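Local coordinates for protein Bd3459 (Bdellovibrio bacteriovorus HD100, PDB 5CED) that is probably a serine-type D-Ala-D-Ala carboxypeptidase of the S13 peptidase family, trapped here with ring-opened penicillin G bound covalently in its active site, at residues I255-Y260 against N288-N293; I71-T76 against T355-S360; K65-S70 against Y302-C307. The protein carries 1 engineered substitution. All coordinates share one frame; numbering follows the deposited sequence.

Contact 1: I255-Y260 against N288-N293; sequences IADNLY and NGSGNN. With PNM (open form - penicillin g), chain C.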
loop_
_atom_site.group_PDB
_atom_site.type_symbol
_atom_site.label_atom_id
_atom_site.label_comp_id
_atom_site.label_asym_id
_atom_site.label_seq_id
_atom_site.Cartn_x
_atom_site.Cartn_y
_atom_site.Cartn_z
ATOM N N ILE A 255 -5.193 3.305 -10.158
ATOM C CA ILE A 255 -4.388 2.556 -11.092
ATOM C C ILE A 255 -5.043 1.209 -11.410
ATOM O O ILE A 255 -5.237 0.867 -12.567
ATOM C CB ILE A 255 -2.959 2.333 -10.588
ATOM C CG1 ILE A 255 -2.248 3.670 -10.344
ATOM C CG2 ILE A 255 -2.171 1.497 -11.578
ATOM C CD1 ILE A 255 -0.987 3.529 -9.502
ATOM N N ALA A 256 -5.360 0.451 -10.370
ATOM C CA ALA A 256 -5.976 -0.884 -10.513
ATOM C C ALA A 256 -7.251 -0.844 -11.286
ATOM O O ALA A 256 -7.449 -1.681 -12.167
ATOM C CB ALA A 256 -6.232 -1.517 -9.132
ATOM N N ASP A 257 -8.136 0.110 -10.968
ATOM C CA ASP A 257 -9.437 0.162 -11.621
ATOM C C ASP A 257 -9.291 0.547 -13.104
ATOM O O ASP A 257 -10.034 0.062 -13.928
ATOM C CB ASP A 257 -10.382 1.163 -10.954
ATOM C CG ASP A 257 -11.011 0.644 -9.652
ATOM O OD1 ASP A 257 -10.986 -0.568 -9.327
ATOM O OD2 ASP A 257 -11.548 1.519 -8.947
ATOM N N ASN A 258 -8.376 1.476 -13.413
ATOM C CA ASN A 258 -8.130 1.850 -14.798
ATOM C C ASN A 258 -7.466 0.740 -15.596
ATOM O O ASN A 258 -7.785 0.582 -16.773
ATOM C CB ASN A 258 -7.358 3.163 -14.922
ATOM C CG ASN A 258 -8.260 4.363 -14.775
ATOM O OD1 ASN A 258 -8.971 4.718 -15.704
ATOM N ND2 ASN A 258 -8.244 4.995 -13.598
ATOM N N LEU A 259 -6.564 -0.031 -14.992
ATOM C CA LEU A 259 -6.082 -1.239 -15.678
ATOM C C LEU A 259 -7.179 -2.217 -16.020
ATOM O O LEU A 259 -7.220 -2.729 -17.135
ATOM C CB LEU A 259 -5.044 -2.012 -14.871
ATOM C CG LEU A 259 -3.657 -1.418 -14.936
ATOM C CD1 LEU A 259 -2.806 -2.102 -13.897
ATOM C CD2 LEU A 259 -3.063 -1.526 -16.356
ATOM N N TYR A 260 -8.011 -2.512 -15.036
ATOM C CA TYR A 260 -9.107 -3.470 -15.173
ATOM C C TYR A 260 -10.077 -3.061 -16.291
ATOM O O TYR A 260 -10.473 -3.899 -17.083
ATOM C CB TYR A 260 -9.804 -3.603 -13.829
ATOM C CG TYR A 260 -10.969 -4.539 -13.672
ATOM C CD1 TYR A 260 -10.765 -5.871 -13.311
ATOM C CD2 TYR A 260 -12.286 -4.091 -13.815
ATOM C CE1 TYR A 260 -11.847 -6.747 -13.119
ATOM C CE2 TYR A 260 -13.373 -4.966 -13.626
ATOM C CZ TYR A 260 -13.120 -6.300 -13.262
ATOM O OH TYR A 260 -14.139 -7.192 -13.031
ATOM N N ASN A 288 -14.355 -4.881 -9.942
ATOM C CA ASN A 288 -13.392 -3.858 -10.256
ATOM C C ASN A 288 -12.005 -4.393 -10.076
ATOM O O ASN A 288 -11.831 -5.578 -9.733
ATOM C CB ASN A 288 -13.675 -2.596 -9.418
ATOM C CG ASN A 288 -13.590 -2.831 -7.914
ATOM O OD1 ASN A 288 -12.888 -3.710 -7.450
ATOM N ND2 ASN A 288 -14.309 -1.997 -7.148
ATOM N N GLY A 289 -11.009 -3.547 -10.330
ATOM C CA GLY A 289 -9.619 -3.948 -10.225
ATOM C C GLY A 289 -9.012 -3.865 -8.829
ATOM O O GLY A 289 -8.051 -4.552 -8.556
ATOM N N SER A 290 -9.579 -3.015 -7.971
ATOM C CA SER A 290 -8.997 -2.601 -6.704
ATOM C C SER A 290 -9.487 -3.399 -5.489
ATOM O O SER A 290 -8.786 -3.439 -4.499
ATOM C CB SER A 290 -9.352 -1.152 -6.441
ATOM O OG SER A 290 -10.769 -1.006 -6.244
ATOM N N GLY A 291 -10.676 -4.003 -5.586
ATOM C CA GLY A 291 -11.320 -4.670 -4.482
ATOM C C GLY A 291 -12.143 -3.756 -3.544
ATOM O O GLY A 291 -12.693 -4.235 -2.541
ATOM N N ASN A 292 -12.253 -2.473 -3.892
ATOM C CA ASN A 292 -12.996 -1.507 -3.099
ATOM C C ASN A 292 -14.507 -1.730 -3.296
ATOM O O ASN A 292 -14.956 -2.222 -4.326
ATOM C CB ASN A 292 -12.621 -0.074 -3.515
ATOM C CG ASN A 292 -11.215 0.348 -3.053
ATOM O OD1 ASN A 292 -10.223 -0.402 -3.144
ATOM N ND2 ASN A 292 -11.119 1.560 -2.583
ATOM N N ASN A 293 -15.285 -1.294 -2.320
ATOM C CA ASN A 293 -16.718 -1.476 -2.316
ATOM C C ASN A 293 -17.355 -0.703 -3.471
ATOM O O ASN A 293 -17.157 0.503 -3.595
ATOM C CB ASN A 293 -17.289 -0.964 -0.995
ATOM C CG ASN A 293 -18.793 -1.237 -0.830
ATOM O OD1 ASN A 293 -19.464 -1.779 -1.708
ATOM N ND2 ASN A 293 -19.321 -0.825 0.319
HETATM O O8 PNM C . -7.573 -2.971 0.482
HETATM C C7 PNM C . -7.348 -2.122 -0.354
HETATM N N4 PNM C . -5.361 -0.858 0.437
HETATM C C3 PNM C . -5.339 -0.967 2.212
HETATM C C11 PNM C . -4.337 -1.934 2.580
HETATM O O13 PNM C . -3.362 -2.233 1.756
HETATM O O12 PNM C . -4.437 -2.467 3.720
HETATM C C2 PNM C . -5.253 0.404 2.571
HETATM C C10 PNM C . -5.877 0.579 3.964
HETATM C C9 PNM C . -3.787 0.887 2.671
HETATM S S1 PNM C . -6.172 1.312 1.328
HETATM C C5 PNM C . -6.278 0.115 0.075
HETATM C C6 PNM C . -7.545 -0.774 0.210
HETATM N N14 PNM C . -8.741 -0.421 0.810
HETATM C C15 PNM C . -9.526 0.718 0.779
HETATM O O16 PNM C . -9.290 1.618 0.042
HETATM C C17 PNM C . -10.728 0.624 1.757
HETATM C C18 PNM C . -10.690 1.823 2.693
HETATM C C19 PNM C . -11.903 2.460 2.982
HETATM C C20 PNM C . -11.897 3.593 3.818
HETATM C C21 PNM C . -10.706 4.066 4.343
HETATM C C22 PNM C . -9.491 3.399 4.053
HETATM C C23 PNM C . -9.507 2.278 3.231
#
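D257 OD1 is the acceptor that ties helix 254-262 to the loop after strand 284-285, with three groups of that loop converging on it. G289 N and S290 N each donate to it in weak, bent bonds, and the hydroxyl oxygen S290 OG stands 3.1 Å from D257 OD1. CG of D257 lies anti to its carbonyl carbon (chi1 -78°), which swings the carboxylate out beside the helix to meet these donors; the other oxygen, OD2, is held by N253. One turn on, the Y260 ring lies with a face against the N288-G289 peptide, N288 C sitting 3.5 Å above the plane over the ring centre and G289 N nearer the rim. Its hydroxyl is hydrogen-bonded to T266. A256 CB packs against the following peptide, G289-S290, 3.6 Å from G289 O, an oxygen that is also bonded to T76 OG1 of helix 72-84. S290-G291-N292 is the SxN motif of the penicillin-binding protein fold, and much of its shape is held from within the loop. N288 OD1 accepts from G291 N at 2.9 Å in an Asx motif, while N288 ND2 donates to N292 O at 2.9 Å, nearly in the amide plane, and also bonds E294. S290 OG closes an ST turn by accepting from N292 N at 3.1 Å, with an N-H...O angle of 165°. The same OG that approaches the helix carboxylate thus helps set the backbone of N292. That asparagine points its amide toward the ligand, where ND2 makes a weak hydrogen bond of 3.2 Å to O16, the side-chain carbonyl oxygen of the opened penicillin.

Contact 2: I71-T76 against T355-S360; sequences ISKVVT and TAKTGS. With PNM (open form - penicillin g), chain C.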
loop_
_atom_site.group_PDB
_atom_site.type_symbol
_atom_site.label_atom_id
_atom_site.label_comp_id
_atom_site.label_asym_id
_atom_site.label_seq_id
_atom_site.Cartn_x
_atom_site.Cartn_y
_atom_site.Cartn_z
ATOM N N ILE A 71 -6.031 -7.081 -2.119
ATOM C CA ILE A 71 -5.234 -8.179 -2.747
ATOM C C ILE A 71 -5.799 -8.465 -4.120
ATOM O O ILE A 71 -5.144 -9.108 -4.924
ATOM C CB ILE A 71 -5.070 -9.440 -1.874
ATOM C CG1 ILE A 71 -6.399 -10.175 -1.646
ATOM C CG2 ILE A 71 -4.349 -9.085 -0.560
ATOM C CD1 ILE A 71 -6.256 -11.495 -0.916
ATOM N N SER A 72 -6.991 -7.953 -4.386
ATOM C CA SER A 72 -7.543 -7.901 -5.706
ATOM C C SER A 72 -6.559 -7.314 -6.704
ATOM O O SER A 72 -6.596 -7.684 -7.893
ATOM C CB SER A 72 -8.794 -7.042 -5.729
ATOM O OG SER A 72 -9.843 -7.597 -4.992
ATOM N N LYS A 73 -5.740 -6.359 -6.241
ATOM C CA LYS A 73 -4.761 -5.731 -7.113
ATOM C C LYS A 73 -3.733 -6.719 -7.675
ATOM O O LYS A 73 -3.196 -6.482 -8.759
ATOM C CB LYS A 73 -4.106 -4.534 -6.448
ATOM C CG LYS A 73 -5.098 -3.424 -6.126
ATOM C CD LYS A 73 -4.518 -2.299 -5.286
ATOM C CE LYS A 73 -5.657 -1.329 -4.942
ATOM N NZ LYS A 73 -5.197 -0.098 -4.273
ATOM N N VAL A 74 -3.478 -7.806 -6.956
ATOM C CA VAL A 74 -2.589 -8.860 -7.410
ATOM C C VAL A 74 -3.222 -9.675 -8.529
ATOM O O VAL A 74 -2.542 -10.113 -9.451
ATOM C CB VAL A 74 -2.146 -9.822 -6.256
ATOM C CG1 VAL A 74 -1.169 -10.870 -6.796
ATOM C CG2 VAL A 74 -1.462 -9.077 -5.115
ATOM N N VAL A 75 -4.534 -9.877 -8.466
ATOM C CA VAL A 75 -5.230 -10.576 -9.545
ATOM C C VAL A 75 -5.205 -9.708 -10.796
ATOM O O VAL A 75 -4.923 -10.195 -11.910
ATOM C CB VAL A 75 -6.661 -10.925 -9.167
ATOM C CG1 VAL A 75 -7.313 -11.749 -10.272
ATOM C CG2 VAL A 75 -6.692 -11.694 -7.840
ATOM N N THR A 76 -5.454 -8.409 -10.608
ATOM C CA THR A 76 -5.354 -7.441 -11.683
ATOM C C THR A 76 -3.942 -7.423 -12.296
ATOM O O THR A 76 -3.779 -7.369 -13.540
ATOM C CB THR A 76 -5.826 -6.066 -11.198
ATOM O OG1 THR A 76 -7.168 -6.186 -10.710
ATOM C CG2 THR A 76 -5.787 -5.061 -12.258
ATOM N N THR A 355 7.284 -11.432 0.304
ATOM C CA THR A 355 6.799 -10.529 -0.726
ATOM C C THR A 355 5.283 -10.587 -0.648
ATOM O O THR A 355 4.734 -11.668 -0.661
ATOM C CB THR A 355 7.270 -10.990 -2.107
ATOM O OG1 THR A 355 8.700 -11.131 -2.087
ATOM C CG2 THR A 355 6.895 -9.975 -3.178
ATOM N N ALA A 356 4.593 -9.454 -0.483
ATOM C CA ALA A 356 3.198 -9.531 -0.177
ATOM C C ALA A 356 2.407 -8.272 -0.449
ATOM O O ALA A 356 2.969 -7.191 -0.546
ATOM C CB ALA A 356 3.002 -9.985 1.264
ATOM N N LYS A 357 1.089 -8.467 -0.615
ATOM C CA LYS A 357 0.111 -7.414 -0.784
ATOM C C LYS A 357 -0.899 -7.483 0.345
ATOM O O LYS A 357 -1.374 -8.540 0.668
ATOM C CB LYS A 357 -0.624 -7.565 -2.132
ATOM C CG LYS A 357 -1.705 -6.494 -2.372
ATOM C CD LYS A 357 -1.098 -5.167 -2.850
ATOM C CE LYS A 357 -2.058 -4.000 -2.634
ATOM N NZ LYS A 357 -2.021 -3.556 -1.201
ATOM N N THR A 358 -1.272 -6.336 0.889
ATOM C CA THR A 358 -2.240 -6.221 1.999
ATOM C C THR A 358 -3.589 -5.818 1.439
ATOM O O THR A 358 -3.675 -5.262 0.352
ATOM C CB THR A 358 -1.823 -5.079 2.960
ATOM O OG1 THR A 358 -1.482 -3.906 2.186
ATOM C CG2 THR A 358 -0.582 -5.485 3.842
ATOM N N GLY A 359 -4.630 -6.027 2.229
ATOM C CA GLY A 359 -5.932 -5.484 1.966
ATOM C C GLY A 359 -6.695 -5.164 3.240
ATOM O O GLY A 359 -6.563 -5.847 4.211
ATOM N N SER A 360 -7.519 -4.125 3.193
ATOM C CA SER A 360 -8.391 -3.738 4.299
ATOM C C SER A 360 -9.678 -3.238 3.715
ATOM O O SER A 360 -9.669 -2.332 2.925
ATOM C CB SER A 360 -7.775 -2.609 5.107
ATOM O OG SER A 360 -6.425 -2.902 5.487
HETATM O O8 PNM C . -7.573 -2.971 0.482
HETATM C C7 PNM C . -7.348 -2.122 -0.354
HETATM N N4 PNM C . -5.361 -0.858 0.437
HETATM C C3 PNM C . -5.339 -0.967 2.212
HETATM C C11 PNM C . -4.337 -1.934 2.580
HETATM O O13 PNM C . -3.362 -2.233 1.756
HETATM O O12 PNM C . -4.437 -2.467 3.720
HETATM C C2 PNM C . -5.253 0.404 2.571
HETATM C C10 PNM C . -5.877 0.579 3.964
HETATM C C9 PNM C . -3.787 0.887 2.671
HETATM S S1 PNM C . -6.172 1.312 1.328
HETATM C C5 PNM C . -6.278 0.115 0.075
HETATM C C6 PNM C . -7.545 -0.774 0.210
HETATM N N14 PNM C . -8.741 -0.421 0.810
HETATM C C15 PNM C . -9.526 0.718 0.779
HETATM O O16 PNM C . -9.290 1.618 0.042
HETATM C C17 PNM C . -10.728 0.624 1.757
HETATM C C18 PNM C . -10.690 1.823 2.693
HETATM C C19 PNM C . -11.903 2.460 2.982
HETATM C C20 PNM C . -11.897 3.593 3.818
HETATM C C21 PNM C . -10.706 4.066 4.343
HETATM C C22 PNM C . -9.491 3.399 4.053
HETATM C C23 PNM C . -9.507 2.278 3.231
HETATM O O HOH W 1 -3.149 -0.664 -1.761
#
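I71 and G359 bring the two backbones closest, CA to CA 5.5 Å, where the chain entering helix 72-84 passes strand 354-361. This joins two signature motifs of the penicillin-binding protein fold: the SxxK motif, running from S70 to K73, and the KTG motif, K357-T358-G359. No hydrogen bond links the segments directly, so packing around K357 does the work. I71 lays CG2 over the strand, 3.3 Å from K357 O. V74 presses CG2 tightly against K357 CB at 3.4 Å, the two side chains running antiparallel where they overlap. K73, extended all the way, crosses K357 at an angle, with K73 CD 4.0 Å from K357 CE. Its NZ bonds S251 and N252 O, and one water lies within hydrogen-bonding distance of both lysine NZ atoms and of ligand N4. Bends at chi2 (80°) and chi4 (79°) carry K357 forward along its own strand, where NZ donates to T358 O at 2.8 Å. Beyond the lysine, strand residues line the ligand. S360 N donates to O8 of the acyl group at 2.9 Å, one half of an oxyanion hole. The penicillin carboxylate is divided between two hydroxyls: S360 OG, also bonded to K365, holds O12 at 2.7 Å, and T358 OG1, backed by T342, donates to O13 at 2.6 Å.

Contact 3: K65-S70 against Y302-C307; sequences KFPLAS and YNEATC. With PNM (open form - penicillin g), chain C.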
loop_
_atom_site.group_PDB
_atom_site.type_symbol
_atom_site.label_atom_id
_atom_site.label_comp_id
_atom_site.label_asym_id
_atom_site.label_seq_id
_atom_site.Cartn_x
_atom_site.Cartn_y
_atom_site.Cartn_z
ATOM N N LYS A 65 -15.788 -18.448 -0.953
ATOM C CA LYS A 65 -15.496 -17.091 -1.375
ATOM C C LYS A 65 -15.529 -16.153 -0.163
ATOM O O LYS A 65 -16.447 -16.217 0.629
ATOM C CB LYS A 65 -16.482 -16.606 -2.419
ATOM C CG LYS A 65 -16.274 -17.218 -3.786
ATOM C CD LYS A 65 -17.056 -16.463 -4.859
ATOM C CE LYS A 65 -18.552 -16.566 -4.700
ATOM N NZ LYS A 65 -19.203 -15.787 -5.792
ATOM N N PHE A 66 -14.529 -15.289 -0.052
ATOM C CA PHE A 66 -14.524 -14.206 0.911
ATOM C C PHE A 66 -14.036 -12.877 0.296
ATOM O O PHE A 66 -13.348 -12.878 -0.748
ATOM C CB PHE A 66 -13.636 -14.518 2.100
ATOM C CG PHE A 66 -14.013 -15.765 2.843
ATOM C CD1 PHE A 66 -15.105 -15.777 3.703
ATOM C CD2 PHE A 66 -13.252 -16.935 2.703
ATOM C CE1 PHE A 66 -15.468 -16.941 4.397
ATOM C CE2 PHE A 66 -13.613 -18.110 3.401
ATOM C CZ PHE A 66 -14.718 -18.102 4.257
ATOM N N PRO A 67 -14.400 -11.726 0.941
ATOM C CA PRO A 67 -13.893 -10.456 0.443
ATOM C C PRO A 67 -12.400 -10.375 0.445
ATOM O O PRO A 67 -11.738 -10.766 1.421
ATOM C CB PRO A 67 -14.495 -9.410 1.379
ATOM C CG PRO A 67 -15.701 -10.048 2.002
ATOM C CD PRO A 67 -15.385 -11.545 2.036
ATOM N N LEU A 68 -11.864 -9.876 -0.665
ATOM C CA LEU A 68 -10.419 -9.801 -0.850
ATOM C C LEU A 68 -9.758 -8.473 -0.445
ATOM O O LEU A 68 -8.575 -8.461 -0.094
ATOM C CB LEU A 68 -10.093 -10.099 -2.299
ATOM C CG LEU A 68 -10.499 -11.460 -2.834
ATOM C CD1 LEU A 68 -9.978 -11.524 -4.277
ATOM C CD2 LEU A 68 -9.944 -12.620 -2.022
ATOM N N ALA A 69 -10.534 -7.380 -0.514
ATOM C CA ALA A 69 -10.028 -6.023 -0.460
ATOM C C ALA A 69 -8.861 -5.843 -1.470
ATOM O O ALA A 69 -8.881 -6.453 -2.578
ATOM C CB ALA A 69 -9.579 -5.681 0.992
ATOM N N SER A 70 -7.761 -5.234 -1.168
ATOM C CA SER A 70 -6.802 -4.756 -2.105
ATOM C C SER A 70 -5.769 -5.830 -2.529
ATOM O O SER A 70 -5.059 -5.571 -3.516
ATOM C CB SER A 70 -5.940 -3.612 -1.584
ATOM O OG SER A 70 -6.753 -2.451 -1.612
ATOM N N TYR A 302 -18.288 -6.343 -2.842
ATOM C CA TYR A 302 -16.829 -6.547 -2.803
ATOM C C TYR A 302 -16.415 -7.648 -3.786
ATOM O O TYR A 302 -17.115 -8.635 -3.873
ATOM C CB TYR A 302 -16.414 -7.034 -1.421
ATOM C CG TYR A 302 -16.561 -6.008 -0.370
ATOM C CD1 TYR A 302 -15.836 -4.836 -0.453
ATOM C CD2 TYR A 302 -17.401 -6.209 0.737
ATOM C CE1 TYR A 302 -15.952 -3.847 0.494
ATOM C CE2 TYR A 302 -17.506 -5.217 1.709
ATOM C CZ TYR A 302 -16.782 -4.024 1.564
ATOM O OH TYR A 302 -16.844 -2.991 2.479
ATOM N N ASN A 303 -15.280 -7.505 -4.468
ATOM C CA ASN A 303 -14.644 -8.646 -5.112
ATOM C C ASN A 303 -14.432 -9.724 -4.077
ATOM O O ASN A 303 -13.960 -9.453 -2.975
ATOM C CB ASN A 303 -13.233 -8.328 -5.633
ATOM C CG ASN A 303 -13.235 -7.342 -6.735
ATOM O OD1 ASN A 303 -14.281 -7.019 -7.302
ATOM N ND2 ASN A 303 -12.065 -6.833 -7.051
ATOM N N GLU A 304 -14.757 -10.950 -4.444
ATOM C CA GLU A 304 -14.547 -12.091 -3.577
ATOM C C GLU A 304 -13.921 -13.204 -4.357
ATOM O O GLU A 304 -14.112 -13.303 -5.600
ATOM C CB GLU A 304 -15.872 -12.582 -3.015
ATOM C CG GLU A 304 -16.646 -11.517 -2.263
ATOM C CD GLU A 304 -17.754 -12.097 -1.429
ATOM O OE1 GLU A 304 -17.493 -12.975 -0.579
ATOM O OE2 GLU A 304 -18.914 -11.685 -1.643
ATOM N N ALA A 305 -13.221 -14.063 -3.635
ATOM C CA ALA A 305 -12.638 -15.251 -4.220
ATOM C C ALA A 305 -12.211 -16.195 -3.130
ATOM O O ALA A 305 -12.210 -15.844 -1.930
ATOM C CB ALA A 305 -11.443 -14.904 -5.116
ATOM N N THR A 306 -11.849 -17.411 -3.526
ATOM C CA THR A 306 -11.444 -18.422 -2.568
ATOM C C THR A 306 -9.952 -18.235 -2.304
ATOM O O THR A 306 -9.239 -17.636 -3.084
ATOM C CB THR A 306 -11.677 -19.845 -3.062
ATOM O OG1 THR A 306 -10.800 -20.076 -4.172
ATOM C CG2 THR A 306 -13.115 -20.058 -3.490
ATOM N N CYS A 307 -9.527 -18.749 -1.159
ATOM C CA CYS A 307 -8.152 -18.762 -0.754
ATOM C C CYS A 307 -7.290 -19.589 -1.744
ATOM O O CYS A 307 -6.208 -19.131 -2.147
ATOM C CB CYS A 307 -8.053 -19.320 0.660
ATOM S SG CYS A 307 -6.469 -18.992 1.433
HETATM O O8 PNM C . -7.573 -2.971 0.482
HETATM C C7 PNM C . -7.348 -2.122 -0.354
HETATM N N4 PNM C . -5.361 -0.858 0.437
HETATM C C3 PNM C . -5.339 -0.967 2.212
HETATM C C11 PNM C . -4.337 -1.934 2.580
HETATM O O13 PNM C . -3.362 -2.233 1.756
HETATM O O12 PNM C . -4.437 -2.467 3.720
HETATM C C2 PNM C . -5.253 0.404 2.571
HETATM C C10 PNM C . -5.877 0.579 3.964
HETATM C C9 PNM C . -3.787 0.887 2.671
HETATM S S1 PNM C . -6.172 1.312 1.328
HETATM C C5 PNM C . -6.278 0.115 0.075
HETATM C C6 PNM C . -7.545 -0.774 0.210
HETATM N N14 PNM C . -8.741 -0.421 0.810
HETATM C C15 PNM C . -9.526 0.718 0.779
HETATM O O16 PNM C . -9.290 1.618 0.042
HETATM C C17 PNM C . -10.728 0.624 1.757
HETATM C C18 PNM C . -10.690 1.823 2.693
HETATM C C19 PNM C . -11.903 2.460 2.982
HETATM C C20 PNM C . -11.897 3.593 3.818
HETATM C C21 PNM C . -10.706 4.066 4.343
HETATM C C22 PNM C . -9.491 3.399 4.053
HETATM C C23 PNM C . -9.507 2.278 3.231
HETATM O O HOH W 2 -12.847 -7.006 -2.139
#
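L68 reaches across to the backbone of N303-A305, and its side chain can be followed outward from that crossing. CB rests 4.0 Å from N303 O, CG comes 3.9 Å from A305 N, and the chain then forks: CD1 touches A305 CB at 3.8 Å, while CD2 stays over the backbone of A305, 3.9 Å from A305 O. With CG anti to its own carbonyl carbon (chi1 -61°), L68 drapes along the neighbouring chain; F286 touches it as well. The backbones pair as antiparallel strands. F66 and A305 form a hydrogen-bonded pair, F66 N to A305 O at 3.0 Å and almost straight, A305 N to F66 O at 3.1 Å, and L68 N extends the pairing to N303 O at 3.1 Å. Strand 304-305 is the middle of a small three-stranded sheet, flanked by 284-285 and by 66-67, the strand just before the SxxK serine. P67, paired with E304 without hydrogen bonds, has its CD against E304 OE1, and P67 CB also meets Y302 CB. K65 packs its CB near E304 CB but sends its amino group away to E285 and T281. At the far end of the second segment, T306 N-caps helix 307-322, and C307 is in a disulfide with C45. Past L68, a water bridges A69 N and N303 O. S70 OG is bonded to C7 of the opened penicillin at 1.4 Å, an acyl-enzyme, and S70 N makes a weak bond to the acyl oxygen O8, completing the oxyanion hole with S360 N.

Overall arrangement
From the N terminus, strand 66-67 comes first and runs straight on, through the nucleophile, into helix 72-84. Strand 66-67 is joined by 302-307, which closes contact 3; the start of the helix is joined by 355-360, which closes contact 2. Because 302-307 comes before 355-360, contacts 2 and 3 cross along the chain. Contact 1, a short loop from 255-260 to 288-293, lies within both. In space, the N303 amide is probably hydrogen-bonded to both S72 and N288, and T76 meets G289, so all three contacts touch one another. Together they bring a small sheet, two helices, the SxN loop and a strand of the six-stranded antiparallel sheet around one penicillin site.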